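Local coordinates for sensor protein (Vibrio cholerae, PDB 3BY9) that probably senses C4-dicarboxylates such as succinate through this sensor domain of the histidine kinase DctB, passing the signal to a two-component phosphorelay, at residues 34-48 / 132-146. Residues are numbered along the deposited sequence; the frame is centred on the assembly and turned at random.
Sequences PHLISKDKELVDALL and YAYPVIYAAEILGVI. With CA (calcium ion), chain C.
His-35 and Tyr-134 meet in an offset stack, their ring centroids 4.4 Å apart and their planes inclined by 23°. CB of His-35 sits over the centre of one tyrosine face, a CH-pi contact, while CD of Pro-135 lies against the opposite face near the rim and water 2 is in plane at the edge; Tyr-134 OH in turn lies over one face of the His-35 ring, toward its rim, with Ser-38 OG in plane at the edge. The stack flanks a contact in which helices 33-38 and 41-48 cover a hairpin, closed by a type I' turn at Tyr-138 to Glu-141, of the five-stranded antiparallel sheet (order 2-1-5-4-3) of a PAS-like (PDC) sensor module, the one that holds the succinate-binding residues. Both side chains of the stack set CG anti to the backbone N (chi1 -178° in His-35), which runs them alongside each other in the same direction. How helices pack on such a sheet is illustrated by the apolar row: CD1 of Ile-37 and CD2 of Leu-43 both press on CG1 of Ile-146, Leu-47 CD1 reaches Val-136 tip to tip (3.7 Å to CG1), and Val-44 CG1 rests against Tyr-138 CG. Where helix 33-38 gives way to helix 41-48, a calcium ion is bound by Leu-36 O and by Asp-40 OD1 at 2.3 Å. Water 1, a further calcium ligand, donates to His-35 O. Lys-39, bent at chi3 and chi4, curls over Ile-137 O, and its NZ donates to that oxygen at 2.8 Å, tilted 16° from the carbonyl plane.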
ATOM      1  N   PRO A  34      15.342   1.500  -0.529  1.00 10.73           N
ATOM      2  CA  PRO A  34      15.819   0.253  -1.153  1.00  9.17           C
ATOM      3  C   PRO A  34      17.025   0.541  -2.061  1.00 10.00           C
ATOM      4  O   PRO A  34      18.023  -0.164  -1.997  1.00  9.12           O
ATOM      5  CB  PRO A  34      14.599  -0.232  -1.928  1.00 10.35           C
ATOM      6  CG  PRO A  34      13.446   0.186  -0.999  1.00 10.16           C
ATOM      7  CD  PRO A  34      13.859   1.604  -0.572  1.00  8.49           C
ATOM      8  N   HIS A  35      16.961   1.602  -2.871  1.00  9.42           N
ATOM      9  CA  HIS A  35      18.109   1.883  -3.759  1.00 10.47           C
ATOM     10  C   HIS A  35      19.337   2.201  -2.871  1.00  8.20           C
ATOM     11  O   HIS A  35      20.427   1.685  -3.106  1.00  8.28           O
ATOM     12  CB  HIS A  35      17.792   3.069  -4.676  1.00  9.81           C
ATOM     13  CG  HIS A  35      18.901   3.407  -5.649  1.00 10.81           C
ATOM     14  ND1 HIS A  35      19.012   4.639  -6.246  1.00 16.84           N
ATOM     15  CD2 HIS A  35      19.916   2.650  -6.147  1.00 14.15           C
ATOM     16  CE1 HIS A  35      20.045   4.627  -7.083  1.00 13.02           C
ATOM     17  NE2 HIS A  35      20.610   3.435  -7.040  1.00 17.25           N
ATOM     18  N   LEU A  36      19.134   3.006  -1.814  1.00  7.97           N
ATOM     19  CA  LEU A  36      20.227   3.411  -0.940  1.00  8.08           C
ATOM     20  C   LEU A  36      21.043   2.247  -0.407  1.00  6.62           C
ATOM     21  O   LEU A  36      22.282   2.314  -0.429  1.00  8.62           O
ATOM     22  CB  LEU A  36      19.666   4.241   0.246  1.00  6.32           C
ATOM     23  CG  LEU A  36      20.627   4.454   1.429  1.00 13.66           C
ATOM     24  CD1 LEU A  36      21.794   5.303   0.970  1.00 17.23           C
ATOM     25  CD2 LEU A  36      19.933   5.141   2.596  1.00 13.01           C
ATOM     26  N   ILE A  37      20.368   1.184   0.030  1.00  7.86           N
ATOM     27  CA  ILE A  37      21.106   0.079   0.620  1.00  6.69           C
ATOM     28  C   ILE A  37      21.328  -1.086  -0.297  1.00  8.32           C
ATOM     29  O   ILE A  37      22.078  -2.011   0.052  1.00  8.80           O
ATOM     30  CB  ILE A  37      20.427  -0.477   1.924  1.00  6.94           C
ATOM     31  CG1 ILE A  37      19.013  -1.039   1.630  1.00  7.99           C
ATOM     32  CG2 ILE A  37      20.256   0.674   2.964  1.00  9.36           C
ATOM     33  CD1 ILE A  37      18.373  -1.765   2.840  1.00  9.97           C
ATOM     34  N   SER A  38      20.735  -1.029  -1.481  1.00  7.42           N
ATOM     35  CA  SER A  38      20.748  -2.191  -2.368  1.00  9.15           C
ATOM     36  C   SER A  38      22.094  -2.786  -2.690  1.00  7.66           C
ATOM     37  O   SER A  38      22.233  -4.029  -2.726  1.00  9.05           O
ATOM     38  CB  SER A  38      20.006  -1.867  -3.678  1.00  8.20           C
ATOM     39  OG  SER A  38      20.680  -0.872  -4.429  1.00  7.34           O
ATOM     40  N   LYS A  39      23.090  -1.935  -2.924  1.00  6.62           N
ATOM     41  CA  LYS A  39      24.421  -2.482  -3.293  1.00  5.82           C
ATOM     42  C   LYS A  39      25.368  -2.596  -2.092  1.00  8.62           C
ATOM     43  O   LYS A  39      26.552  -2.927  -2.243  1.00  9.52           O
ATOM     44  CB  LYS A  39      25.082  -1.583  -4.371  1.00  8.13           C
ATOM     45  CG  LYS A  39      24.469  -1.840  -5.754  1.00 10.13           C
ATOM     46  CD  LYS A  39      25.158  -1.068  -6.887  1.00 11.05           C
ATOM     47  CE  LYS A  39      26.660  -1.364  -7.029  1.00 10.71           C
ATOM     48  NZ  LYS A  39      26.992  -2.805  -7.283  1.00 12.91           N
ATOM     49  N   ASP A  40      24.846  -2.333  -0.906  1.00  7.16           N
ATOM     50  CA  ASP A  40      25.693  -2.380   0.279  1.00  5.54           C
ATOM     51  C   ASP A  40      26.320  -3.749   0.453  1.00  8.90           C
ATOM     52  O   ASP A  40      25.656  -4.788   0.242  1.00  7.10           O
ATOM     53  CB  ASP A  40      24.879  -2.045   1.545  1.00  6.70           C
ATOM     54  CG  ASP A  40      24.444  -0.585   1.579  1.00  7.62           C
ATOM     55  OD1 ASP A  40      24.706   0.128   0.576  1.00  8.64           O
ATOM     56  OD2 ASP A  40      23.870  -0.155   2.612  1.00 11.01           O
ATOM     57  N   LYS A  41      27.576  -3.765   0.921  1.00  7.77           N
ATOM     58  CA  LYS A  41      28.279  -5.042   1.092  1.00  8.24           C
ATOM     59  C   LYS A  41      27.484  -6.139   1.827  1.00  8.98           C
ATOM     60  O   LYS A  41      27.487  -7.287   1.417  1.00  8.68           O
ATOM     61  CB  LYS A  41      29.614  -4.786   1.801  1.00  9.62           C
ATOM     62  CG  LYS A  41      30.429  -6.081   2.119  1.00  7.45           C
ATOM     63  CD  LYS A  41      31.841  -5.671   2.607  1.00 10.96           C
ATOM     64  CE  LYS A  41      32.679  -6.899   3.105  1.00 13.68           C
ATOM     65  NZ  LYS A  41      32.967  -7.805   1.952  1.00 13.87           N
ATOM     66  N   GLU A  42      26.820  -5.775   2.926  1.00  8.53           N
ATOM     67  CA  GLU A  42      26.069  -6.756   3.692  1.00  8.04           C
ATOM     68  C   GLU A  42      25.013  -7.478   2.855  1.00  9.35           C
ATOM     69  O   GLU A  42      24.767  -8.676   3.045  1.00  9.38           O
ATOM     70  CB  GLU A  42      25.345  -6.104   4.886  1.00  9.65           C
ATOM     71  CG  GLU A  42      26.273  -5.443   5.984  1.00  7.73           C
ATOM     72  CD  GLU A  42      26.801  -4.027   5.665  1.00  8.85           C
ATOM     73  OE1 GLU A  42      26.784  -3.597   4.497  1.00 10.43           O
ATOM     74  OE2 GLU A  42      27.280  -3.357   6.608  1.00 12.44           O
ATOM     75  N   LEU A  43      24.348  -6.737   1.960  1.00  9.23           N
ATOM     76  CA  LEU A  43      23.299  -7.361   1.151  1.00  8.61           C
ATOM     77  C   LEU A  43      23.907  -8.206   0.031  1.00 11.46           C
ATOM     78  O   LEU A  43      23.486  -9.342  -0.176  1.00  9.10           O
ATOM     79  CB  LEU A  43      22.369  -6.277   0.524  1.00  6.77           C
ATOM     80  CG  LEU A  43      21.295  -5.717   1.461  1.00  8.93           C
ATOM     81  CD1 LEU A  43      21.936  -4.936   2.650  1.00  9.66           C
ATOM     82  CD2 LEU A  43      20.396  -4.755   0.617  1.00  8.86           C
ATOM     83  N   VAL A  44      24.915  -7.668  -0.666  1.00  8.08           N
ATOM     84  CA  VAL A  44      25.482  -8.430  -1.768  1.00  7.35           C
ATOM     85  C   VAL A  44      26.173  -9.680  -1.235  1.00  8.77           C
ATOM     86  O   VAL A  44      25.998 -10.766  -1.813  1.00  9.34           O
ATOM     87  CB  VAL A  44      26.462  -7.607  -2.614  1.00  6.99           C
ATOM     88  CG1 VAL A  44      27.127  -8.496  -3.724  1.00  8.05           C
ATOM     89  CG2 VAL A  44      25.701  -6.418  -3.244  1.00  8.79           C
ATOM     90  N   ASP A  45      26.910  -9.551  -0.136  1.00  8.71           N
ATOM     91  CA  ASP A  45      27.594 -10.724   0.395  1.00  9.12           C
ATOM     92  C   ASP A  45      26.608 -11.833   0.807  1.00  8.81           C
ATOM     93  O   ASP A  45      26.931 -13.035   0.697  1.00 10.45           O
ATOM     94  CB  ASP A  45      28.463 -10.355   1.605  1.00 10.78           C
ATOM     95  CG  ASP A  45      29.798  -9.652   1.218  1.00 13.43           C
ATOM     96  OD1 ASP A  45      30.542  -9.281   2.151  1.00 15.43           O
ATOM     97  OD2 ASP A  45      30.089  -9.494   0.024  1.00 13.69           O
ATOM     98  N   ALA A  46      25.455 -11.448   1.343  1.00  9.44           N
ATOM     99  CA  ALA A  46      24.471 -12.467   1.699  1.00 10.73           C
ATOM    100  C   ALA A  46      23.959 -13.200   0.466  1.00  8.00           C
ATOM    101  O   ALA A  46      23.780 -14.425   0.466  1.00 10.16           O
ATOM    102  CB  ALA A  46      23.281 -11.818   2.459  1.00  9.56           C
ATOM    103  N   LEU A  47      23.676 -12.447  -0.592  1.00  9.54           N
ATOM    104  CA  LEU A  47      23.142 -13.066  -1.795  1.00  9.67           C
ATOM    105  C   LEU A  47      24.191 -13.984  -2.408  1.00 12.27           C
ATOM    106  O   LEU A  47      23.852 -14.988  -3.015  1.00 11.32           O
ATOM    107  CB  LEU A  47      22.691 -11.985  -2.786  1.00  8.64           C
ATOM    108  CG  LEU A  47      21.400 -11.268  -2.325  1.00  8.10           C
ATOM    109  CD1 LEU A  47      21.205 -10.011  -3.165  1.00 12.10           C
ATOM    110  CD2 LEU A  47      20.197 -12.172  -2.531  1.00  7.01           C
ATOM    111  N   LEU A  48      25.465 -13.625  -2.251  1.00 10.40           N
ATOM    112  CA  LEU A  48      26.526 -14.466  -2.832  1.00 12.45           C
ATOM    113  C   LEU A  48      26.820 -15.721  -1.987  1.00 16.66           C
ATOM    114  O   LEU A  48      27.364 -16.698  -2.523  1.00 15.77           O
ATOM    115  CB  LEU A  48      27.818 -13.620  -2.981  1.00 10.51           C
ATOM    116  CG  LEU A  48      27.719 -12.514  -4.081  1.00 11.94           C
ATOM    117  CD1 LEU A  48      29.038 -11.647  -4.043  1.00 14.32           C
ATOM    118  CD2 LEU A  48      27.531 -13.122  -5.469  1.00 16.16           C
ATOM    119  N   TYR A 132       8.225  -0.814  -1.134  1.00  6.32           N
ATOM    120  CA  TYR A 132       9.138  -0.297  -2.170  1.00  8.90           C
ATOM    121  C   TYR A 132      10.196  -1.385  -2.388  1.00  7.74           C
ATOM    122  O   TYR A 132      10.754  -1.920  -1.418  1.00  8.80           O
ATOM    123  CB  TYR A 132       9.847   0.968  -1.693  1.00  9.17           C
ATOM    124  CG  TYR A 132       8.936   2.182  -1.751  1.00  9.89           C
ATOM    125  CD1 TYR A 132       8.640   2.776  -2.974  1.00 11.76           C
ATOM    126  CD2 TYR A 132       8.403   2.705  -0.593  1.00 11.12           C
ATOM    127  CE1 TYR A 132       7.814   3.910  -3.040  1.00 10.20           C
ATOM    128  CE2 TYR A 132       7.582   3.836  -0.629  1.00  9.97           C
ATOM    129  CZ  TYR A 132       7.308   4.418  -1.831  1.00 13.84           C
ATOM    130  OH  TYR A 132       6.544   5.558  -1.836  1.00 15.71           O
ATOM    131  N   ALA A 133      10.510  -1.692  -3.646  1.00  8.49           N
ATOM    132  CA  ALA A 133      11.489  -2.750  -3.913  1.00  6.85           C
ATOM    133  C   ALA A 133      12.489  -2.276  -4.960  1.00  8.19           C
ATOM    134  O   ALA A 133      12.200  -1.357  -5.768  1.00 10.39           O
ATOM    135  CB  ALA A 133      10.746  -4.015  -4.414  1.00 10.85           C
ATOM    136  N   TYR A 134      13.678  -2.860  -4.921  1.00  6.00           N
ATOM    137  CA  TYR A 134      14.715  -2.416  -5.864  1.00 10.71           C
ATOM    138  C   TYR A 134      15.640  -3.598  -6.114  1.00  9.37           C
ATOM    139  O   TYR A 134      15.923  -4.384  -5.218  1.00  7.35           O
ATOM    140  CB  TYR A 134      15.522  -1.270  -5.209  1.00 10.03           C
ATOM    141  CG  TYR A 134      16.252  -0.415  -6.211  1.00  9.48           C
ATOM    142  CD1 TYR A 134      15.617   0.685  -6.811  1.00 11.04           C
ATOM    143  CD2 TYR A 134      17.566  -0.705  -6.573  1.00  7.95           C
ATOM    144  CE1 TYR A 134      16.290   1.456  -7.756  1.00 12.57           C
ATOM    145  CE2 TYR A 134      18.236   0.078  -7.516  1.00 12.02           C
ATOM    146  CZ  TYR A 134      17.586   1.154  -8.103  1.00 15.32           C
ATOM    147  OH  TYR A 134      18.248   1.924  -9.087  1.00 16.72           O
ATOM    148  N   PRO A 135      16.130  -3.754  -7.360  1.00  6.92           N
ATOM    149  CA  PRO A 135      17.029  -4.882  -7.639  1.00  7.07           C
ATOM    150  C   PRO A 135      18.426  -4.710  -6.994  1.00  9.56           C
ATOM    151  O   PRO A 135      18.949  -3.581  -6.940  1.00 10.30           O
ATOM    152  CB  PRO A 135      17.153  -4.853  -9.185  1.00 10.80           C
ATOM    153  CG  PRO A 135      17.036  -3.342  -9.489  1.00  7.21           C
ATOM    154  CD  PRO A 135      15.856  -2.941  -8.564  1.00  7.13           C
ATOM    155  N   VAL A 136      19.010  -5.818  -6.513  1.00  5.97           N
ATOM    156  CA  VAL A 136      20.385  -5.759  -6.002  1.00  8.40           C
ATOM    157  C   VAL A 136      21.241  -6.182  -7.196  1.00  9.89           C
ATOM    158  O   VAL A 136      21.088  -7.290  -7.696  1.00 10.49           O
ATOM    159  CB  VAL A 136      20.612  -6.729  -4.859  1.00  7.33           C
ATOM    160  CG1 VAL A 136      22.127  -6.690  -4.430  1.00  7.52           C
ATOM    161  CG2 VAL A 136      19.720  -6.308  -3.647  1.00  7.34           C
ATOM    162  N   ILE A 137      22.116  -5.274  -7.639  1.00  7.95           N
ATOM    163  CA  ILE A 137      22.926  -5.513  -8.831  1.00  9.13           C
ATOM    164  C   ILE A 137      24.429  -5.483  -8.486  1.00 11.32           C
ATOM    165  O   ILE A 137      24.894  -4.537  -7.839  1.00 10.95           O
ATOM    166  CB  ILE A 137      22.618  -4.391  -9.848  1.00  7.76           C
ATOM    167  CG1 ILE A 137      21.148  -4.499 -10.302  1.00 10.23           C
ATOM    168  CG2 ILE A 137      23.551  -4.540 -11.091  1.00  8.98           C
ATOM    169  CD1 ILE A 137      20.666  -3.261 -11.181  1.00 11.11           C
ATOM    170  N   TYR A 138      25.162  -6.524  -8.885  1.00 10.01           N
ATOM    171  CA  TYR A 138      26.601  -6.572  -8.631  1.00  9.68           C
ATOM    172  C   TYR A 138      27.247  -7.266  -9.860  1.00 13.26           C
ATOM    173  O   TYR A 138      26.770  -8.285 -10.328  1.00 12.31           O
ATOM    174  CB  TYR A 138      26.898  -7.393  -7.361  1.00 11.61           C
ATOM    175  CG  TYR A 138      28.365  -7.409  -7.043  1.00  9.13           C
ATOM    176  CD1 TYR A 138      29.007  -6.255  -6.574  1.00 10.78           C
ATOM    177  CD2 TYR A 138      29.133  -8.538  -7.300  1.00 12.36           C
ATOM    178  CE1 TYR A 138      30.402  -6.239  -6.377  1.00 13.35           C
ATOM    179  CE2 TYR A 138      30.507  -8.528  -7.108  1.00 13.74           C
ATOM    180  CZ  TYR A 138      31.123  -7.389  -6.652  1.00 15.36           C
ATOM    181  OH  TYR A 138      32.486  -7.404  -6.454  1.00 17.56           O
ATOM    182  N   ALA A 139      28.354  -6.701 -10.328  1.00 13.16           N
ATOM    183  CA  ALA A 139      29.065  -7.237 -11.496  1.00 15.88           C
ATOM    184  C   ALA A 139      28.096  -7.386 -12.683  1.00 15.99           C
ATOM    185  O   ALA A 139      28.122  -8.389 -13.409  1.00 17.55           O
ATOM    186  CB  ALA A 139      29.729  -8.559 -11.168  1.00 15.83           C
ATOM    187  N   ALA A 140      27.255  -6.370 -12.820  1.00 13.07           N
ATOM    188  CA  ALA A 140      26.248  -6.234 -13.890  1.00 15.76           C
ATOM    189  C   ALA A 140      25.162  -7.290 -13.888  1.00 18.46           C
ATOM    190  O   ALA A 140      24.453  -7.453 -14.894  1.00 21.53           O
ATOM    191  CB  ALA A 140      26.934  -6.224 -15.281  1.00 20.49           C
ATOM    192  N   GLU A 141      25.008  -7.987 -12.773  1.00 12.32           N
ATOM    193  CA  GLU A 141      24.015  -9.045 -12.706  1.00 15.54           C
ATOM    194  C   GLU A 141      22.984  -8.747 -11.620  1.00 12.23           C
ATOM    195  O   GLU A 141      23.355  -8.271 -10.553  1.00 11.05           O
ATOM    196  CB  GLU A 141      24.683 -10.362 -12.335  1.00 19.16           C
ATOM    197  CG  GLU A 141      25.742 -10.827 -13.320  1.00 34.86           C
ATOM    198  CD  GLU A 141      25.359 -12.140 -13.971  1.00 47.44           C
ATOM    199  OE1 GLU A 141      24.270 -12.193 -14.583  1.00 50.66           O
ATOM    200  OE2 GLU A 141      26.139 -13.118 -13.869  1.00 51.46           O
ATOM    201  N   ILE A 142      21.731  -9.112 -11.872  1.00 11.64           N
ATOM    202  CA  ILE A 142      20.717  -8.922 -10.816  1.00  9.66           C
ATOM    203  C   ILE A 142      20.817 -10.166  -9.936  1.00 11.26           C
ATOM    204  O   ILE A 142      20.577 -11.288 -10.396  1.00 13.89           O
ATOM    205  CB  ILE A 142      19.297  -8.792 -11.428  1.00 12.84           C
ATOM    206  CG1 ILE A 142      19.217  -7.488 -12.249  1.00 11.52           C
ATOM    207  CG2 ILE A 142      18.241  -8.750 -10.275  1.00 15.03           C
ATOM    208  CD1 ILE A 142      17.940  -7.351 -13.110  1.00 15.46           C
ATOM    209  N   LEU A 143      21.102  -9.976  -8.640  1.00  8.01           N
ATOM    210  CA  LEU A 143      21.255 -11.081  -7.708  1.00  8.66           C
ATOM    211  C   LEU A 143      20.073 -11.265  -6.755  1.00  8.35           C
ATOM    212  O   LEU A 143      19.988 -12.295  -6.113  1.00 10.23           O
ATOM    213  CB  LEU A 143      22.492 -10.820  -6.829  1.00 11.81           C
ATOM    214  CG  LEU A 143      23.839 -10.651  -7.507  1.00 13.57           C
ATOM    215  CD1 LEU A 143      24.902 -10.420  -6.361  1.00 14.32           C
ATOM    216  CD2 LEU A 143      24.179 -11.898  -8.261  1.00 19.24           C
ATOM    217  N   GLY A 144      19.166 -10.290  -6.686  1.00  8.10           N
ATOM    218  CA  GLY A 144      18.057 -10.420  -5.740  1.00  6.97           C
ATOM    219  C   GLY A 144      17.311  -9.090  -5.669  1.00  9.27           C
ATOM    220  O   GLY A 144      17.499  -8.209  -6.500  1.00  7.74           O
ATOM    221  N   VAL A 145      16.492  -8.934  -4.638  1.00  6.74           N
ATOM    222  CA  VAL A 145      15.665  -7.736  -4.501  1.00  7.06           C
ATOM    223  C   VAL A 145      15.645  -7.344  -3.029  1.00  8.54           C
ATOM    224  O   VAL A 145      15.531  -8.221  -2.161  1.00  8.18           O
ATOM    225  CB  VAL A 145      14.181  -8.056  -4.900  1.00  9.02           C
ATOM    226  CG1 VAL A 145      13.220  -6.876  -4.530  1.00  8.17           C
ATOM    227  CG2 VAL A 145      14.083  -8.275  -6.428  1.00  8.63           C
ATOM    228  N   ILE A 146      15.769  -6.041  -2.771  1.00  6.41           N
ATOM    229  CA  ILE A 146      15.660  -5.540  -1.378  1.00  5.33           C
ATOM    230  C   ILE A 146      14.311  -4.788  -1.302  1.00  7.13           C
ATOM    231  O   ILE A 146      13.919  -4.068  -2.241  1.00  7.49           O
ATOM    232  CB  ILE A 146      16.888  -4.636  -1.055  1.00  5.42           C
ATOM    233  CG1 ILE A 146      16.728  -4.017   0.349  1.00  5.97           C
ATOM    234  CG2 ILE A 146      17.002  -3.471  -2.020  1.00  6.74           C
ATOM    235  CD1 ILE A 146      16.749  -5.028   1.491  1.00  8.58           C
TER
HETATM  236 CA    CA C   1      24.534   1.832  -1.012  1.00  7.58          CA
HETATM  237  O   HOH W   1      23.153   1.112  -2.907  1.00  7.60           O
HETATM  238  O   HOH W   2      21.296  -2.186  -6.974  1.00  9.76           O
HETATM  239  O   HOH W   3      25.403   3.273   0.843  1.00  7.98           O